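Thiamine pyrophosphokinase (Saccharomyces cerevisiae, PDB 1IG0) catalyses the transfer of pyrophosphate from ATP to thiamine, giving thiamine diphosphate and AMP, and is the only yeast enzyme able to make this cofactor. Local coordinates at residues B[27-31]-B[32-36]; B[126-129]-B[130-134]; B[298-301]-B[302-306]. All coordinates share one frame; numbering follows the deposited sequence.

Contact 1 (B[27-31]-B[32-36]); sequences LKELI and HPNED
The carboxylate of E29 and the side-chain amide of N34 meet at a steep angle, their planes 74° apart, with oxygen facing oxygen: E29 OE2 and N34 OD1 lie 3.5 Å apart. Both are acceptors, so the approach is a loose contact and not a bond, and OE1, the other oxygen of E29, is held by the backbone N of N26. The ring of P33 meets the chain through its CD atom, 3.1 Å from I31 O. The imidazole of H32 turns off in another direction because CG stands opposite the backbone N (chi1 -174°); ND1 makes a weak hydrogen bond to the C-terminal L319 O, while CB stays 3.6 Å from K28 O.

Behind these groups runs a short helical turn. K28 O accepts twice, from I31 N at 3.0 Å and from H32 N at 2.8 Å, the second bond nearly straight at 167°. The CA of E29 also points its hydrogen at H32 O, 3.5 Å away. The next bond of such a turn would reach E29 O, but P33 N carries no hydrogen and lies 4.1 Å from it, which is consistent with the chain straightening here.

The turn belongs to the link from strand 23-26 of the five-stranded sheet to strand 38-43 of the ten-stranded one. L30 and I31 pack on strands 216-221 and 225-230, K28 touches F243 of helix 241-247, and N34 reaches K217 of strand 216-221.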
ATOM      1  N   LEU B  27      13.504  17.723  -1.414  1.00 31.72           N
ATOM      2  CA  LEU B  27      12.439  16.956  -2.053  1.00 31.39           C
ATOM      3  C   LEU B  27      12.510  16.935  -3.576  1.00 31.11           C
ATOM      4  O   LEU B  27      12.219  15.915  -4.199  1.00 30.43           O
ATOM      5  CB  LEU B  27      11.071  17.486  -1.611  1.00 30.79           C
ATOM      6  CG  LEU B  27      10.678  17.183  -0.163  1.00 30.85           C
ATOM      7  CD1 LEU B  27       9.341  17.832   0.152  1.00 30.38           C
ATOM      8  CD2 LEU B  27      10.602  15.676   0.039  1.00 30.41           C
ATOM      9  N   LYS B  28      12.897  18.056  -4.176  1.00 31.48           N
ATOM     10  CA  LYS B  28      12.993  18.139  -5.630  1.00 32.58           C
ATOM     11  C   LYS B  28      14.020  17.178  -6.215  1.00 32.44           C
ATOM     12  O   LYS B  28      13.856  16.686  -7.333  1.00 32.26           O
ATOM     13  CB  LYS B  28      13.341  19.566  -6.057  1.00 34.15           C
ATOM     14  CG  LYS B  28      12.186  20.541  -5.944  1.00 36.05           C
ATOM     15  CD  LYS B  28      12.628  21.953  -6.275  1.00 37.83           C
ATOM     16  CE  LYS B  28      11.459  22.919  -6.210  1.00 39.02           C
ATOM     17  NZ  LYS B  28      11.915  24.333  -6.272  1.00 40.59           N
ATOM     18  N   GLU B  29      15.075  16.908  -5.455  1.00 31.95           N
ATOM     19  CA  GLU B  29      16.139  16.024  -5.910  1.00 32.88           C
ATOM     20  C   GLU B  29      15.670  14.584  -6.091  1.00 31.68           C
ATOM     21  O   GLU B  29      16.337  13.786  -6.751  1.00 30.97           O
ATOM     22  CB  GLU B  29      17.313  16.086  -4.932  1.00 35.38           C
ATOM     23  CG  GLU B  29      17.707  17.512  -4.572  1.00 39.78           C
ATOM     24  CD  GLU B  29      18.961  17.588  -3.727  1.00 41.81           C
ATOM     25  OE1 GLU B  29      19.047  16.859  -2.716  1.00 43.38           O
ATOM     26  OE2 GLU B  29      19.855  18.389  -4.072  1.00 43.15           O
ATOM     27  N   LEU B  30      14.524  14.252  -5.504  1.00 29.78           N
ATOM     28  CA  LEU B  30      13.971  12.908  -5.627  1.00 28.85           C
ATOM     29  C   LEU B  30      13.473  12.706  -7.053  1.00 27.78           C
ATOM     30  O   LEU B  30      13.434  11.585  -7.558  1.00 27.31           O
ATOM     31  CB  LEU B  30      12.803  12.713  -4.653  1.00 28.88           C
ATOM     32  CG  LEU B  30      13.100  12.721  -3.150  1.00 29.07           C
ATOM     33  CD1 LEU B  30      11.793  12.742  -2.374  1.00 29.57           C
ATOM     34  CD2 LEU B  30      13.926  11.501  -2.775  1.00 29.12           C
ATOM     35  N   ILE B  31      13.098  13.809  -7.694  1.00 26.53           N
ATOM     36  CA  ILE B  31      12.582  13.783  -9.058  1.00 26.55           C
ATOM     37  C   ILE B  31      13.599  14.300 -10.070  1.00 26.89           C
ATOM     38  O   ILE B  31      13.700  13.780 -11.180  1.00 26.00           O
ATOM     39  CB  ILE B  31      11.306  14.642  -9.173  1.00 26.30           C
ATOM     40  CG1 ILE B  31      10.251  14.134  -8.188  1.00 25.81           C
ATOM     41  CG2 ILE B  31      10.768  14.598 -10.598  1.00 26.95           C
ATOM     42  CD1 ILE B  31       9.035  15.034  -8.070  1.00 26.04           C
ATOM     43  N   HIS B  32      14.344  15.330  -9.682  1.00 26.67           N
ATOM     44  CA  HIS B  32      15.348  15.925 -10.558  1.00 28.12           C
ATOM     45  C   HIS B  32      16.750  15.529 -10.093  1.00 28.26           C
ATOM     46  O   HIS B  32      17.322  16.154  -9.200  1.00 28.67           O
ATOM     47  CB  HIS B  32      15.181  17.452 -10.560  1.00 28.36           C
ATOM     48  CG  HIS B  32      16.062  18.170 -11.536  1.00 29.57           C
ATOM     49  ND1 HIS B  32      15.750  19.417 -12.035  1.00 29.82           N
ATOM     50  CD2 HIS B  32      17.252  17.832 -12.089  1.00 30.07           C
ATOM     51  CE1 HIS B  32      16.708  19.816 -12.853  1.00 29.99           C
ATOM     52  NE2 HIS B  32      17.630  18.872 -12.903  1.00 30.15           N
ATOM     53  N   PRO B  33      17.318  14.474 -10.701  1.00 28.94           N
ATOM     54  CA  PRO B  33      18.653  13.961 -10.378  1.00 30.13           C
ATOM     55  C   PRO B  33      19.731  15.042 -10.430  1.00 31.82           C
ATOM     56  O   PRO B  33      19.627  15.999 -11.198  1.00 31.34           O
ATOM     57  CB  PRO B  33      18.875  12.889 -11.443  1.00 29.81           C
ATOM     58  CG  PRO B  33      17.490  12.404 -11.727  1.00 29.66           C
ATOM     59  CD  PRO B  33      16.715  13.693 -11.795  1.00 28.83           C
ATOM     60  N   ASN B  34      20.768  14.885  -9.613  1.00 33.84           N
ATOM     61  CA  ASN B  34      21.860  15.848  -9.589  1.00 36.50           C
ATOM     62  C   ASN B  34      22.774  15.587 -10.782  1.00 37.55           C
ATOM     63  O   ASN B  34      22.896  14.453 -11.245  1.00 36.72           O
ATOM     64  CB  ASN B  34      22.643  15.733  -8.279  1.00 38.87           C
ATOM     65  CG  ASN B  34      21.780  16.014  -7.060  1.00 41.16           C
ATOM     66  OD1 ASN B  34      21.073  17.021  -7.005  1.00 42.14           O
ATOM     67  ND2 ASN B  34      21.841  15.128  -6.072  1.00 42.42           N
ATOM     68  N   GLU B  35      23.415  16.641 -11.274  1.00 39.07           N
ATOM     69  CA  GLU B  35      24.293  16.539 -12.433  1.00 40.56           C
ATOM     70  C   GLU B  35      25.409  15.498 -12.381  1.00 39.97           C
ATOM     71  O   GLU B  35      25.749  14.910 -13.407  1.00 39.88           O
ATOM     72  CB  GLU B  35      24.912  17.908 -12.751  1.00 42.60           C
ATOM     73  CG  GLU B  35      24.975  18.899 -11.591  1.00 45.94           C
ATOM     74  CD  GLU B  35      23.717  19.746 -11.474  1.00 47.40           C
ATOM     75  OE1 GLU B  35      22.693  19.236 -10.974  1.00 48.62           O
ATOM     76  OE2 GLU B  35      23.753  20.923 -11.894  1.00 48.41           O
ATOM     77  N   ASP B  36      25.972  15.258 -11.200  1.00 39.51           N
ATOM     78  CA  ASP B  36      27.084  14.317 -11.058  1.00 39.08           C
ATOM     79  C   ASP B  36      26.701  12.848 -10.871  1.00 36.98           C
ATOM     80  O   ASP B  36      27.565  11.973 -10.931  1.00 37.95           O
ATOM     81  CB  ASP B  36      27.972  14.744  -9.884  1.00 41.32           C
ATOM     82  CG  ASP B  36      29.367  14.139  -9.948  1.00 44.06           C
ATOM     83  OD1 ASP B  36      29.543  13.083 -10.592  1.00 44.76           O
ATOM     84  OD2 ASP B  36      30.293  14.718  -9.338  1.00 45.87           O
TER

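Contact 2 (B[126-129]-B[130-134]); sequences DFTK and CVNLI
At the start of helix 126-139, just after the Q122-T125 segment that lines a bound thiamine, F127 and V131 pack one turn apart. V131 CG1 comes up to the rim of the phenyl ring, in its plane, 3.6 Å from F127 CE2. The other methyl, V131 CG2, sits between its own backbone N and carbonyl carbon and lies close to T128 O, at 3.2 Å.

T128 and N132 run alongside each other, with T128 CG2 4.0 Å from N132 OD1; the amide oxygen is hydrogen-bonded to H166 ND1, and T128 OG1 to Q205 NE2 of helix 196-212. Regular alpha-helical bonds tie the two halves together, among them V131 N to F127 O at 3.0 Å and C130 N to D126 O at 2.8 Å. In this alpha-beta-alpha catalytic domain the helix lies against the parallel part of the mixed sheet: C130 and I134 touch V66 of strand 64-68, and F127 reaches L218 and Y220 of strand 216-221. K129 runs out extended and bends only at its last torsion (chi4 64°), where NZ is hydrogen-bonded to S124 OG and T121 O. The side chain of D126 is about 5 Å from the bound thiamine (VIB), between nearest atoms.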
ATOM      1  N   ASP B 126      10.283  -8.991 -10.924  1.00 20.02           N
ATOM      2  CA  ASP B 126      10.745  -8.247 -12.082  1.00 20.36           C
ATOM      3  C   ASP B 126      11.498  -7.025 -11.571  1.00 19.62           C
ATOM      4  O   ASP B 126      12.431  -6.546 -12.212  1.00 18.61           O
ATOM      5  CB  ASP B 126       9.569  -7.802 -12.953  1.00 21.86           C
ATOM      6  CG  ASP B 126       8.917  -8.955 -13.688  1.00 22.27           C
ATOM      7  OD1 ASP B 126       9.649  -9.828 -14.202  1.00 23.30           O
ATOM      8  OD2 ASP B 126       7.672  -8.980 -13.765  1.00 27.16           O
ATOM      9  N   PHE B 127      11.092  -6.531 -10.404  1.00 19.56           N
ATOM     10  CA  PHE B 127      11.733  -5.369  -9.802  1.00 19.34           C
ATOM     11  C   PHE B 127      13.204  -5.686  -9.529  1.00 18.78           C
ATOM     12  O   PHE B 127      14.091  -4.920  -9.902  1.00 16.68           O
ATOM     13  CB  PHE B 127      11.025  -4.992  -8.495  1.00 21.66           C
ATOM     14  CG  PHE B 127      11.225  -3.558  -8.084  1.00 22.93           C
ATOM     15  CD1 PHE B 127      10.130  -2.751  -7.788  1.00 24.11           C
ATOM     16  CD2 PHE B 127      12.500  -3.009  -7.998  1.00 23.44           C
ATOM     17  CE1 PHE B 127      10.301  -1.421  -7.414  1.00 24.18           C
ATOM     18  CE2 PHE B 127      12.681  -1.679  -7.624  1.00 23.95           C
ATOM     19  CZ  PHE B 127      11.581  -0.884  -7.332  1.00 24.13           C
ATOM     20  N   THR B 128      13.458  -6.820  -8.883  1.00 17.90           N
ATOM     21  CA  THR B 128      14.827  -7.222  -8.579  1.00 18.26           C
ATOM     22  C   THR B 128      15.611  -7.441  -9.866  1.00 18.00           C
ATOM     23  O   THR B 128      16.794  -7.113  -9.941  1.00 18.72           O
ATOM     24  CB  THR B 128      14.863  -8.512  -7.737  1.00 18.41           C
ATOM     25  OG1 THR B 128      14.255  -8.262  -6.464  1.00 18.55           O
ATOM     26  CG2 THR B 128      16.300  -8.970  -7.520  1.00 19.65           C
ATOM     27  N   LYS B 129      14.954  -7.997 -10.879  1.00 18.32           N
ATOM     28  CA  LYS B 129      15.606  -8.227 -12.163  1.00 17.97           C
ATOM     29  C   LYS B 129      16.029  -6.880 -12.754  1.00 18.18           C
ATOM     30  O   LYS B 129      17.105  -6.750 -13.345  1.00 17.12           O
ATOM     31  CB  LYS B 129      14.649  -8.936 -13.128  1.00 18.78           C
ATOM     32  CG  LYS B 129      14.304 -10.373 -12.754  1.00 18.78           C
ATOM     33  CD  LYS B 129      13.360 -10.990 -13.778  1.00 20.42           C
ATOM     34  CE  LYS B 129      13.121 -12.469 -13.508  1.00 21.88           C
ATOM     35  NZ  LYS B 129      12.434 -12.725 -12.210  1.00 21.68           N
ATOM     36  N   CYS B 130      15.176  -5.876 -12.578  1.00 17.20           N
ATOM     37  CA  CYS B 130      15.445  -4.541 -13.093  1.00 17.92           C
ATOM     38  C   CYS B 130      16.594  -3.831 -12.390  1.00 17.76           C
ATOM     39  O   CYS B 130      17.498  -3.322 -13.048  1.00 17.92           O
ATOM     40  CB  CYS B 130      14.185  -3.676 -13.012  1.00 18.47           C
ATOM     41  SG  CYS B 130      12.895  -4.131 -14.193  1.00 20.71           S
ATOM     42  N   VAL B 131      16.569  -3.788 -11.060  1.00 17.54           N
ATOM     43  CA  VAL B 131      17.634  -3.110 -10.328  1.00 17.83           C
ATOM     44  C   VAL B 131      18.990  -3.785 -10.532  1.00 17.09           C
ATOM     45  O   VAL B 131      20.023  -3.112 -10.567  1.00 16.83           O
ATOM     46  CB  VAL B 131      17.320  -3.008  -8.815  1.00 18.33           C
ATOM     47  CG1 VAL B 131      16.131  -2.078  -8.595  1.00 19.18           C
ATOM     48  CG2 VAL B 131      17.031  -4.380  -8.245  1.00 18.50           C
ATOM     49  N   ASN B 132      18.996  -5.108 -10.661  1.00 16.59           N
ATOM     50  CA  ASN B 132      20.248  -5.820 -10.902  1.00 17.05           C
ATOM     51  C   ASN B 132      20.763  -5.369 -12.265  1.00 17.01           C
ATOM     52  O   ASN B 132      21.949  -5.086 -12.434  1.00 17.09           O
ATOM     53  CB  ASN B 132      20.030  -7.337 -10.921  1.00 18.14           C
ATOM     54  CG  ASN B 132      19.955  -7.940  -9.530  1.00 19.22           C
ATOM     55  OD1 ASN B 132      19.825  -9.156  -9.377  1.00 19.98           O
ATOM     56  ND2 ASN B 132      20.038  -7.094  -8.509  1.00 19.00           N
ATOM     57  N   LEU B 133      19.853  -5.310 -13.232  1.00 16.58           N
ATOM     58  CA  LEU B 133      20.174  -4.886 -14.589  1.00 16.97           C
ATOM     59  C   LEU B 133      20.687  -3.451 -14.598  1.00 17.28           C
ATOM     60  O   LEU B 133      21.692  -3.144 -15.237  1.00 16.23           O
ATOM     61  CB  LEU B 133      18.930  -4.979 -15.474  1.00 17.48           C
ATOM     62  CG  LEU B 133      19.005  -4.288 -16.839  1.00 18.11           C
ATOM     63  CD1 LEU B 133      20.070  -4.951 -17.699  1.00 18.32           C
ATOM     64  CD2 LEU B 133      17.643  -4.360 -17.519  1.00 18.95           C
ATOM     65  N   ILE B 134      19.983  -2.575 -13.890  1.00 17.17           N
ATOM     66  CA  ILE B 134      20.357  -1.169 -13.818  1.00 17.34           C
ATOM     67  C   ILE B 134      21.769  -0.988 -13.268  1.00 17.78           C
ATOM     68  O   ILE B 134      22.558  -0.215 -13.813  1.00 17.02           O
ATOM     69  CB  ILE B 134      19.355  -0.381 -12.948  1.00 17.70           C
ATOM     70  CG1 ILE B 134      17.996  -0.340 -13.654  1.00 18.68           C
ATOM     71  CG2 ILE B 134      19.872   1.029 -12.690  1.00 17.55           C
ATOM     72  CD1 ILE B 134      16.866   0.194 -12.803  1.00 18.54           C
TER

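Contact 3 (B[298-301]-B[302-306]); sequences IDTK and DDIIL
T300 meets the chain beyond the turn with every atom of its side chain. Its CB lies 3.3 Å from D302 O and also touches I304 CG2. At the first branch, OG1 donates a hydrogen bond of 2.8 Å to D302 O, arriving from above the carbonyl plane, 40° out of it. A chi1 of 54° places this hydroxyl between the backbone N and the carbonyl carbon, leaving the other branch, CG2, to turn to I304, where it packs 3.8 Å from both CG2 and CD1.

The chain here forms a beta arch: strand 298-300 belongs to the five-stranded sheet and strand 304-306 to the ten-stranded one, so they face each other through side chains, their axes 9.8 Å apart and their directions at 153°. Their backbones pair elsewhere, I298 with T235 and I304 with I230. Farther along the sandwich I298 closes on the opposite strand: its CD1 meets L306 CD1 at 4.2 Å, and both residues also touch I237.

At the bend itself, D302 and K301 lie side by side, with D302 OD1 3.6 Å from K301 CB. The charges do not meet, since K301 NZ stays 6.3 Å from D302 OD1, and that carboxylate oxygen is instead hydrogen-bonded to T260 OG1. Next in sequence, D303 forms a salt bridge with K231.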
ATOM      1  N   ILE B 298      13.688  14.960  10.940  1.00 19.98           N
ATOM      2  CA  ILE B 298      13.147  13.708  11.456  1.00 20.11           C
ATOM      3  C   ILE B 298      14.291  12.814  11.916  1.00 20.67           C
ATOM      4  O   ILE B 298      15.175  12.469  11.132  1.00 21.38           O
ATOM      5  CB  ILE B 298      12.322  12.966  10.382  1.00 20.35           C
ATOM      6  CG1 ILE B 298      11.103  13.809  10.000  1.00 19.11           C
ATOM      7  CG2 ILE B 298      11.872  11.605  10.913  1.00 20.12           C
ATOM      8  CD1 ILE B 298      10.289  13.248   8.854  1.00 20.53           C
ATOM      9  N   ASP B 299      14.267  12.448  13.194  1.00 20.38           N
ATOM     10  CA  ASP B 299      15.305  11.608  13.776  1.00 20.76           C
ATOM     11  C   ASP B 299      14.707  10.318  14.323  1.00 21.09           C
ATOM     12  O   ASP B 299      14.042  10.321  15.361  1.00 20.86           O
ATOM     13  CB  ASP B 299      16.014  12.367  14.901  1.00 21.78           C
ATOM     14  CG  ASP B 299      17.176  11.592  15.494  1.00 22.43           C
ATOM     15  OD1 ASP B 299      17.388  10.430  15.093  1.00 22.93           O
ATOM     16  OD2 ASP B 299      17.879  12.148  16.364  1.00 23.80           O
ATOM     17  N   THR B 300      14.942   9.218  13.617  1.00 21.20           N
ATOM     18  CA  THR B 300      14.434   7.917  14.031  1.00 21.00           C
ATOM     19  C   THR B 300      15.577   6.976  14.396  1.00 21.48           C
ATOM     20  O   THR B 300      16.700   7.134  13.919  1.00 21.60           O
ATOM     21  CB  THR B 300      13.587   7.263  12.921  1.00 21.25           C
ATOM     22  OG1 THR B 300      14.344   7.212  11.704  1.00 21.59           O
ATOM     23  CG2 THR B 300      12.307   8.055  12.697  1.00 21.42           C
ATOM     24  N   LYS B 301      15.276   5.998  15.246  1.00 23.11           N
ATOM     25  CA  LYS B 301      16.261   5.018  15.697  1.00 24.42           C
ATOM     26  C   LYS B 301      16.665   4.092  14.552  1.00 24.11           C
ATOM     27  O   LYS B 301      17.822   3.682  14.445  1.00 23.74           O
ATOM     28  CB  LYS B 301      15.677   4.196  16.845  1.00 26.25           C
ATOM     29  CG  LYS B 301      16.687   3.357  17.602  1.00 30.24           C
ATOM     30  CD  LYS B 301      15.983   2.498  18.638  1.00 32.26           C
ATOM     31  CE  LYS B 301      16.944   2.019  19.708  1.00 34.97           C
ATOM     32  NZ  LYS B 301      17.477   3.166  20.494  1.00 36.59           N
ATOM     33  N   ASP B 302      15.695   3.758  13.706  1.00 23.55           N
ATOM     34  CA  ASP B 302      15.931   2.893  12.556  1.00 22.80           C
ATOM     35  C   ASP B 302      15.331   3.562  11.326  1.00 22.42           C
ATOM     36  O   ASP B 302      14.491   4.453  11.453  1.00 21.44           O
ATOM     37  CB  ASP B 302      15.270   1.526  12.762  1.00 22.69           C
ATOM     38  CG  ASP B 302      15.651   0.884  14.084  1.00 23.88           C
ATOM     39  OD1 ASP B 302      14.943   1.113  15.085  1.00 25.21           O
ATOM     40  OD2 ASP B 302      16.666   0.157  14.122  1.00 25.00           O
ATOM     41  N   ASP B 303      15.756   3.140  10.139  1.00 21.90           N
ATOM     42  CA  ASP B 303      15.227   3.724   8.910  1.00 21.29           C
ATOM     43  C   ASP B 303      13.714   3.564   8.875  1.00 20.47           C
ATOM     44  O   ASP B 303      13.173   2.578   9.375  1.00 19.76           O
ATOM     45  CB  ASP B 303      15.810   3.038   7.668  1.00 22.32           C
ATOM     46  CG  ASP B 303      17.318   3.154   7.579  1.00 24.85           C
ATOM     47  OD1 ASP B 303      17.889   4.074   8.199  1.00 24.88           O
ATOM     48  OD2 ASP B 303      17.928   2.329   6.865  1.00 26.40           O
ATOM     49  N   ILE B 304      13.032   4.542   8.291  1.00 19.50           N
ATOM     50  CA  ILE B 304      11.583   4.479   8.165  1.00 20.00           C
ATOM     51  C   ILE B 304      11.191   4.956   6.775  1.00 19.01           C
ATOM     52  O   ILE B 304      11.997   5.560   6.068  1.00 19.46           O
ATOM     53  CB  ILE B 304      10.860   5.372   9.200  1.00 20.64           C
ATOM     54  CG1 ILE B 304      11.136   6.848   8.908  1.00 21.76           C
ATOM     55  CG2 ILE B 304      11.303   5.005  10.607  1.00 22.84           C
ATOM     56  CD1 ILE B 304      10.134   7.791   9.565  1.00 24.81           C
ATOM     57  N   ILE B 305       9.953   4.677   6.385  1.00 18.90           N
ATOM     58  CA  ILE B 305       9.458   5.099   5.085  1.00 18.76           C
ATOM     59  C   ILE B 305       8.654   6.378   5.267  1.00 18.90           C
ATOM     60  O   ILE B 305       7.880   6.503   6.215  1.00 18.05           O
ATOM     61  CB  ILE B 305       8.539   4.037   4.452  1.00 18.70           C
ATOM     62  CG1 ILE B 305       9.271   2.694   4.371  1.00 19.51           C
ATOM     63  CG2 ILE B 305       8.095   4.492   3.066  1.00 19.91           C
ATOM     64  CD1 ILE B 305      10.555   2.728   3.553  1.00 20.63           C
ATOM     65  N   LEU B 306       8.846   7.327   4.360  1.00 18.65           N
ATOM     66  CA  LEU B 306       8.126   8.588   4.418  1.00 19.62           C
ATOM     67  C   LEU B 306       7.355   8.764   3.123  1.00 19.37           C
ATOM     68  O   LEU B 306       7.865   8.479   2.038  1.00 18.93           O
ATOM     69  CB  LEU B 306       9.102   9.754   4.588  1.00 20.74           C
ATOM     70  CG  LEU B 306       8.491  11.149   4.720  1.00 23.40           C
ATOM     71  CD1 LEU B 306       7.842  11.296   6.084  1.00 24.93           C
ATOM     72  CD2 LEU B 306       9.572  12.193   4.541  1.00 24.09           C
TER

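Overall arrangement
Contact 2 is largely buried within the catalytic domain, contact 3 is also mostly buried, apolar between its strands and charged at its more exposed bend, and contact 1 is only partly buried. Contacts 1 and 2 both lean on strand 216-221, but through alternate residues: K217, C219 and M221 for 27-36, F216, L218 and Y220 for 126-134. Contacts 1 and 3 come within about 6 Å at their nearest atoms and share F228, touched by L27, L30 and L306. Helix 196-212 packs against both 126-134 and 298-306, whose centres are 26 Å apart. Backbone bonds dominate contacts 1 and 2, whereas a threonine hydroxyl and facing aliphatic groups join the arms of contact 3.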